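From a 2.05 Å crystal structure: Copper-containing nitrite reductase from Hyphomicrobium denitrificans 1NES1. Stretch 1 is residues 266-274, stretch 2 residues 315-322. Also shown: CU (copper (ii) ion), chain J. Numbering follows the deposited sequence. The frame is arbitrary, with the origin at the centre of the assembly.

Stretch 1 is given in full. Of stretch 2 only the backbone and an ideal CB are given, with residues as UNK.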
ATOM      1  N   PRO C 266      24.106   5.900 -29.031  1.00 46.13           N
ATOM      2  CA  PRO C 266      22.942   5.997 -28.143  1.00 52.72           C
ATOM      3  C   PRO C 266      22.790   4.752 -27.257  1.00 53.13           C
ATOM      4  O   PRO C 266      23.134   3.660 -27.705  1.00 50.80           O
ATOM      5  CB  PRO C 266      21.756   6.107 -29.113  1.00 53.53           C
ATOM      6  CG  PRO C 266      22.360   6.455 -30.472  1.00 49.71           C
ATOM      7  CD  PRO C 266      23.744   5.856 -30.457  1.00 49.04           C
ATOM      8  N   SER C 267      22.325   4.875 -25.995  1.00 53.89           N
ATOM      9  CA  SER C 267      22.119   6.106 -25.247  1.00 51.00           C
ATOM     10  C   SER C 267      23.483   6.666 -24.858  1.00 46.34           C
ATOM     11  O   SER C 267      24.266   5.965 -24.158  1.00 39.67           O
ATOM     12  CB  SER C 267      21.269   5.855 -24.014  1.00 54.81           C
ATOM     13  OG  SER C 267      21.157   6.998 -23.177  1.00 56.55           O
ATOM     14  N   VAL C 268      23.754   7.888 -25.287  1.00 40.77           N
ATOM     15  CA  VAL C 268      25.060   8.546 -25.016  1.00 44.28           C
ATOM     16  C   VAL C 268      25.205   8.689 -23.503  1.00 40.89           C
ATOM     17  O   VAL C 268      26.229   8.291 -22.948  1.00 39.03           O
ATOM     18  CB  VAL C 268      25.180   9.870 -25.795  1.00 43.82           C
ATOM     19  CG1 VAL C 268      26.485  10.584 -25.497  1.00 46.11           C
ATOM     20  CG2 VAL C 268      25.029   9.641 -27.288  1.00 42.12           C
ATOM     21  N   PRO C 269      24.173   9.180 -22.779  1.00 44.49           N
ATOM     22  CA  PRO C 269      24.246   9.272 -21.318  1.00 45.93           C
ATOM     23  C   PRO C 269      24.642   7.935 -20.669  1.00 49.01           C
ATOM     24  O   PRO C 269      25.368   7.952 -19.701  1.00 43.66           O
ATOM     25  CB  PRO C 269      22.826   9.652 -20.892  1.00 45.14           C
ATOM     26  CG  PRO C 269      22.210  10.295 -22.123  1.00 48.45           C
ATOM     27  CD  PRO C 269      22.877   9.637 -23.312  1.00 47.37           C
ATOM     28  N   ASN C 270      24.159   6.813 -21.227  1.00 51.40           N
ATOM     29  CA  ASN C 270      24.424   5.437 -20.728  1.00 52.32           C
ATOM     30  C   ASN C 270      25.904   5.118 -20.941  1.00 47.52           C
ATOM     31  O   ASN C 270      26.580   4.721 -19.971  1.00 47.30           O
ATOM     32  CB  ASN C 270      23.514   4.406 -21.407  1.00 55.80           C
ATOM     33  CG  ASN C 270      23.616   3.007 -20.828  1.00 53.40           C
ATOM     34  OD1 ASN C 270      24.278   2.783 -19.811  1.00 52.30           O
ATOM     35  ND2 ASN C 270      22.950   2.061 -21.472  1.00 50.53           N
ATOM     36  N   HIS C 271      26.386   5.285 -22.171  1.00 49.91           N
ATOM     37  CA  HIS C 271      27.812   5.069 -22.541  1.00 45.86           C
ATOM     38  C   HIS C 271      28.713   5.941 -21.656  1.00 40.94           C
ATOM     39  O   HIS C 271      29.758   5.456 -21.215  1.00 40.08           O
ATOM     40  CB  HIS C 271      27.995   5.313 -24.039  1.00 43.96           C
ATOM     41  CG  HIS C 271      27.377   4.245 -24.868  1.00 43.22           C
ATOM     42  ND1 HIS C 271      28.123   3.236 -25.432  1.00 47.45           N
ATOM     43  CD2 HIS C 271      26.097   4.012 -25.217  1.00 42.86           C
ATOM     44  CE1 HIS C 271      27.326   2.420 -26.093  1.00 47.11           C
ATOM     45  NE2 HIS C 271      26.083   2.886 -25.986  1.00 45.93           N
ATOM     46  N   ILE C 272      28.288   7.163 -21.346  1.00 39.95           N
ATOM     47  CA  ILE C 272      29.106   8.096 -20.520  1.00 43.01           C
ATOM     48  C   ILE C 272      29.122   7.621 -19.063  1.00 40.32           C
ATOM     49  O   ILE C 272      30.245   7.381 -18.564  1.00 39.26           O
ATOM     50  CB  ILE C 272      28.665   9.557 -20.707  1.00 46.33           C
ATOM     51  CG1 ILE C 272      29.051  10.059 -22.103  1.00 43.81           C
ATOM     52  CG2 ILE C 272      29.242  10.449 -19.611  1.00 48.41           C
ATOM     53  CD1 ILE C 272      28.402  11.376 -22.474  1.00 44.72           C
ATOM     54  N   THR C 273      27.965   7.428 -18.411  1.00 42.19           N
ATOM     55  CA  THR C 273      27.906   6.974 -16.985  1.00 42.70           C
ATOM     56  C   THR C 273      28.745   5.703 -16.795  1.00 40.26           C
ATOM     57  O   THR C 273      29.378   5.559 -15.720  1.00 36.15           O
ATOM     58  CB  THR C 273      26.475   6.772 -16.458  1.00 44.42           C
ATOM     59  OG1 THR C 273      26.587   6.399 -15.083  1.00 44.82           O
ATOM     60  CG2 THR C 273      25.680   5.720 -17.194  1.00 43.09           C
ATOM     61  N   ASN C 274      28.752   4.818 -17.795  1.00 41.30           N
ATOM     62  CA  ASN C 274      29.416   3.489 -17.718  1.00 41.73           C
ATOM     63  C   ASN C 274      30.933   3.644 -17.771  1.00 41.90           C
ATOM     64  O   ASN C 274      31.610   2.694 -17.343  1.00 37.86           O
ATOM     65  CB  ASN C 274      28.886   2.547 -18.798  1.00 45.97           C
ATOM     66  CG  ASN C 274      27.579   1.886 -18.403  1.00 43.33           C
ATOM     67  OD1 ASN C 274      27.091   1.023 -19.119  1.00 49.49           O
ATOM     68  ND2 ASN C 274      26.999   2.298 -17.292  1.00 36.09           N
ATOM     69  N   UNK C 315      23.830  -2.783 -10.568  1.00 44.20           N
ATOM     70  CA  UNK C 315      23.281  -2.722 -11.942  1.00 46.30           C
ATOM     71  C   UNK C 315      22.723  -1.325 -12.193  1.00 45.60           C
ATOM     72  O   UNK C 315      22.363  -0.627 -11.235  1.00 43.67           O
ATOM     73  CB  UNK C 315      22.194  -3.778 -12.153  1.00 46.30           C
ATOM     74  N   UNK C 316      22.602  -0.973 -13.461  1.00 47.37           N
ATOM     75  CA  UNK C 316      22.226   0.391 -13.896  1.00 50.05           C
ATOM     76  C   UNK C 316      20.710   0.554 -13.741  1.00 46.20           C
ATOM     77  O   UNK C 316      19.965  -0.396 -14.067  1.00 42.69           O
ATOM     78  CB  UNK C 316      22.652   0.650 -15.343  1.00 50.05           C
ATOM     79  N   UNK C 317      20.282   1.716 -13.263  1.00 41.29           N
ATOM     80  CA  UNK C 317      18.857   2.039 -13.031  1.00 41.22           C
ATOM     81  C   UNK C 317      18.446   3.115 -14.033  1.00 42.15           C
ATOM     82  O   UNK C 317      18.756   4.291 -13.791  1.00 41.79           O
ATOM     83  CB  UNK C 317      18.613   2.510 -11.596  1.00 41.22           C
ATOM     84  N   UNK C 318      17.765   2.737 -15.117  1.00 41.57           N
ATOM     85  CA  UNK C 318      17.425   3.672 -16.222  1.00 43.85           C
ATOM     86  C   UNK C 318      16.633   4.854 -15.667  1.00 45.40           C
ATOM     87  O   UNK C 318      16.933   5.977 -16.060  1.00 42.78           O
ATOM     88  CB  UNK C 318      16.620   2.965 -17.315  1.00 43.85           C
ATOM     89  N   UNK C 319      15.658   4.633 -14.790  1.00 47.87           N
ATOM     90  CA  UNK C 319      14.794   5.749 -14.316  1.00 50.12           C
ATOM     91  C   UNK C 319      15.649   6.748 -13.534  1.00 44.10           C
ATOM     92  O   UNK C 319      15.359   7.932 -13.632  1.00 46.42           O
ATOM     93  CB  UNK C 319      13.650   5.232 -13.442  1.00 50.12           C
ATOM     94  N   UNK C 320      16.684   6.296 -12.825  1.00 40.98           N
ATOM     95  CA  UNK C 320      17.596   7.186 -12.065  1.00 42.42           C
ATOM     96  C   UNK C 320      18.474   7.989 -13.046  1.00 42.95           C
ATOM     97  O   UNK C 320      18.639   9.204 -12.838  1.00 42.39           O
ATOM     98  CB  UNK C 320      18.473   6.376 -11.108  1.00 42.42           C
ATOM     99  N   UNK C 321      18.987   7.338 -14.086  1.00 42.93           N
ATOM    100  CA  UNK C 321      19.834   7.975 -15.124  1.00 44.02           C
ATOM    101  C   UNK C 321      19.057   9.120 -15.790  1.00 42.14           C
ATOM    102  O   UNK C 321      19.560  10.247 -15.750  1.00 45.85           O
ATOM    103  CB  UNK C 321      20.275   6.952 -16.173  1.00 44.02           C
ATOM    104  N   UNK C 322      17.875   8.873 -16.350  1.00 39.17           N
ATOM    105  CA  UNK C 322      17.117   9.920 -17.108  1.00 45.97           C
ATOM    106  C   UNK C 322      16.551  10.985 -16.158  1.00 46.31           C
ATOM    107  O   UNK C 322      16.183  12.068 -16.648  1.00 49.50           O
ATOM    108  CB  UNK C 322      15.974   9.287 -17.905  1.00 45.97           C
TER
HETATM  109 CU    CU J 501      30.132   3.406 -26.090  1.00 45.57          CU

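Position 315 has phi/psi of -128/159, an extended backbone, and its ideal CB has nothing of stretch 1 within 5.5 Å. Stretch 1 sets no limit here, and almost any side chain would suit. The deposited residue is Glu 315, whose carboxylate oxygens are hydrogen-bonded elsewhere in the structure.

Position 316, still extended at -79/139, is different. Its CA-to-CB bond points toward stretch 1, and the ideal CB lies 5.0 Å from Asn 274 ND2. That gap is too wide for a small side chain to close, so a medium or long one is favoured, either flexible and apolar or polar enough to address the amide of Asn 274. It is Met 316. With chi1 t (-165°), its side chain extends to the helix of stretch 1; 42 Å² of the residue is covered.

Position 317 points out of reach, at phi/psi -112/101, immediately before helical angles begin at 318. Such an N-cap site suits Asp, Asn, Ser or Thr, which can accept from free amides of the first turn. Asp 317 does so: the backbone N of 320 donates to Asp 317 OD1 at 3.3 Å, with an N-H...acceptor angle of 155°.

Position 318 is helical (-57/-44) and its CA-to-CB bond runs sideways. No atom of stretch 1 is within 5.5 Å of the ideal CB, so only a long side chain could make contact, an aromatic or an extended polar one. Tyr 318, chi1 t, brings its OH to 4.4 Å from Ser 267 OG, a proximity too long for a hydrogen bond.

Positions 319 and 320 are helical and point out of reach; polar or charged residues would serve, among others. They are Glu 319 and Lys 320. Lys 320 NZ makes a long salt bridge, 4.0 Å, to Asp 317 OD2.

Position 321 points toward stretch 1, and its CA is 7.7 Å from Asn 270 CA, the nearest such pair. The ideal CB has no neighbour within 5.5 Å, leaving room for a side chain of some size. The Pro 269 ring and Thr 273 CG2 offer apolar surface, so Leu, Met or Ile would suit. Leu 321 has the largest covered area, 66 Å². Its CD1 lies 4.4 Å from Pro 269 CB and 4.1 Å from Thr 273 CG2, while CD2 sits 3.9 Å from Asn 270 CA: the branched end touches Pro 269 and Asn 270 on one turn and Thr 273 on the next.

At 322 the CA-to-CB bond points sideways and the ideal CB has nothing of stretch 1 within 5.5 Å, so many side chains, polar or apolar, would suit. Ile 322, chi1 p, has its end leading away.

Stretch 2 315-322: EMDYEKLI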
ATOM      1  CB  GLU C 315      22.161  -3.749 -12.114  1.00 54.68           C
ATOM      2  CG  GLU C 315      22.653  -5.184 -12.131  1.00 59.78           C
ATOM      3  CD  GLU C 315      21.539  -6.168 -12.442  1.00 62.46           C
ATOM      4  OE1 GLU C 315      20.782  -6.517 -11.502  1.00 71.61           O
ATOM      5  OE2 GLU C 315      21.386  -6.533 -13.634  1.00 57.37           O
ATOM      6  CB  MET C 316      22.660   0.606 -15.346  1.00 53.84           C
ATOM      7  CG  MET C 316      22.664   2.038 -15.779  1.00 54.60           C
ATOM      8  SD  MET C 316      21.667   2.180 -17.245  1.00 61.53           S
ATOM      9  CE  MET C 316      20.105   2.393 -16.422  1.00 58.80           C
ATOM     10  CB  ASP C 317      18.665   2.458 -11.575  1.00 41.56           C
ATOM     11  CG  ASP C 317      17.217   2.693 -11.225  1.00 40.21           C
ATOM     12  OD1 ASP C 317      16.484   3.129 -12.115  1.00 39.49           O
ATOM     13  OD2 ASP C 317      16.835   2.427 -10.067  1.00 50.88           O
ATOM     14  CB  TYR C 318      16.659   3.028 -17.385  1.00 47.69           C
ATOM     15  CG  TYR C 318      16.661   3.883 -18.629  1.00 52.94           C
ATOM     16  CD1 TYR C 318      17.860   4.155 -19.268  1.00 57.19           C
ATOM     17  CD2 TYR C 318      15.504   4.470 -19.143  1.00 55.22           C
ATOM     18  CE1 TYR C 318      17.926   4.983 -20.380  1.00 64.82           C
ATOM     19  CE2 TYR C 318      15.544   5.261 -20.286  1.00 57.13           C
ATOM     20  CZ  TYR C 318      16.766   5.536 -20.900  1.00 67.69           C
ATOM     21  OH  TYR C 318      16.919   6.343 -22.007  1.00 66.37           O
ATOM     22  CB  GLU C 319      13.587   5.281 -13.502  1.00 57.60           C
ATOM     23  CG  GLU C 319      12.280   5.821 -14.078  1.00 69.43           C
ATOM     24  CD  GLU C 319      11.905   5.283 -15.466  1.00 78.76           C
ATOM     25  OE1 GLU C 319      11.024   4.379 -15.520  1.00 83.07           O
ATOM     26  OE2 GLU C 319      12.497   5.742 -16.498  1.00 71.10           O
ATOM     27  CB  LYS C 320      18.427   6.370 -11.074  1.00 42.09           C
ATOM     28  CG  LYS C 320      17.687   5.997  -9.798  1.00 43.75           C
ATOM     29  CD  LYS C 320      18.529   5.159  -8.890  1.00 45.61           C
ATOM     30  CE  LYS C 320      17.756   4.579  -7.723  1.00 45.51           C
ATOM     31  NZ  LYS C 320      18.677   3.843  -6.824  1.00 48.54           N
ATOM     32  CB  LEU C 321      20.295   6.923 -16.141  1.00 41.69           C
ATOM     33  CG  LEU C 321      21.142   7.459 -17.294  1.00 41.69           C
ATOM     34  CD1 LEU C 321      22.404   8.131 -16.788  1.00 40.30           C
ATOM     35  CD2 LEU C 321      21.486   6.352 -18.271  1.00 43.47           C
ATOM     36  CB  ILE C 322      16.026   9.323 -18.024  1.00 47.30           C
ATOM     37  CG1 ILE C 322      14.894   8.648 -17.247  1.00 54.17           C
ATOM     38  CG2 ILE C 322      16.670   8.399 -19.046  1.00 45.84           C
ATOM     39  CD1 ILE C 322      13.698   8.285 -18.126  1.00 61.54           C
TER
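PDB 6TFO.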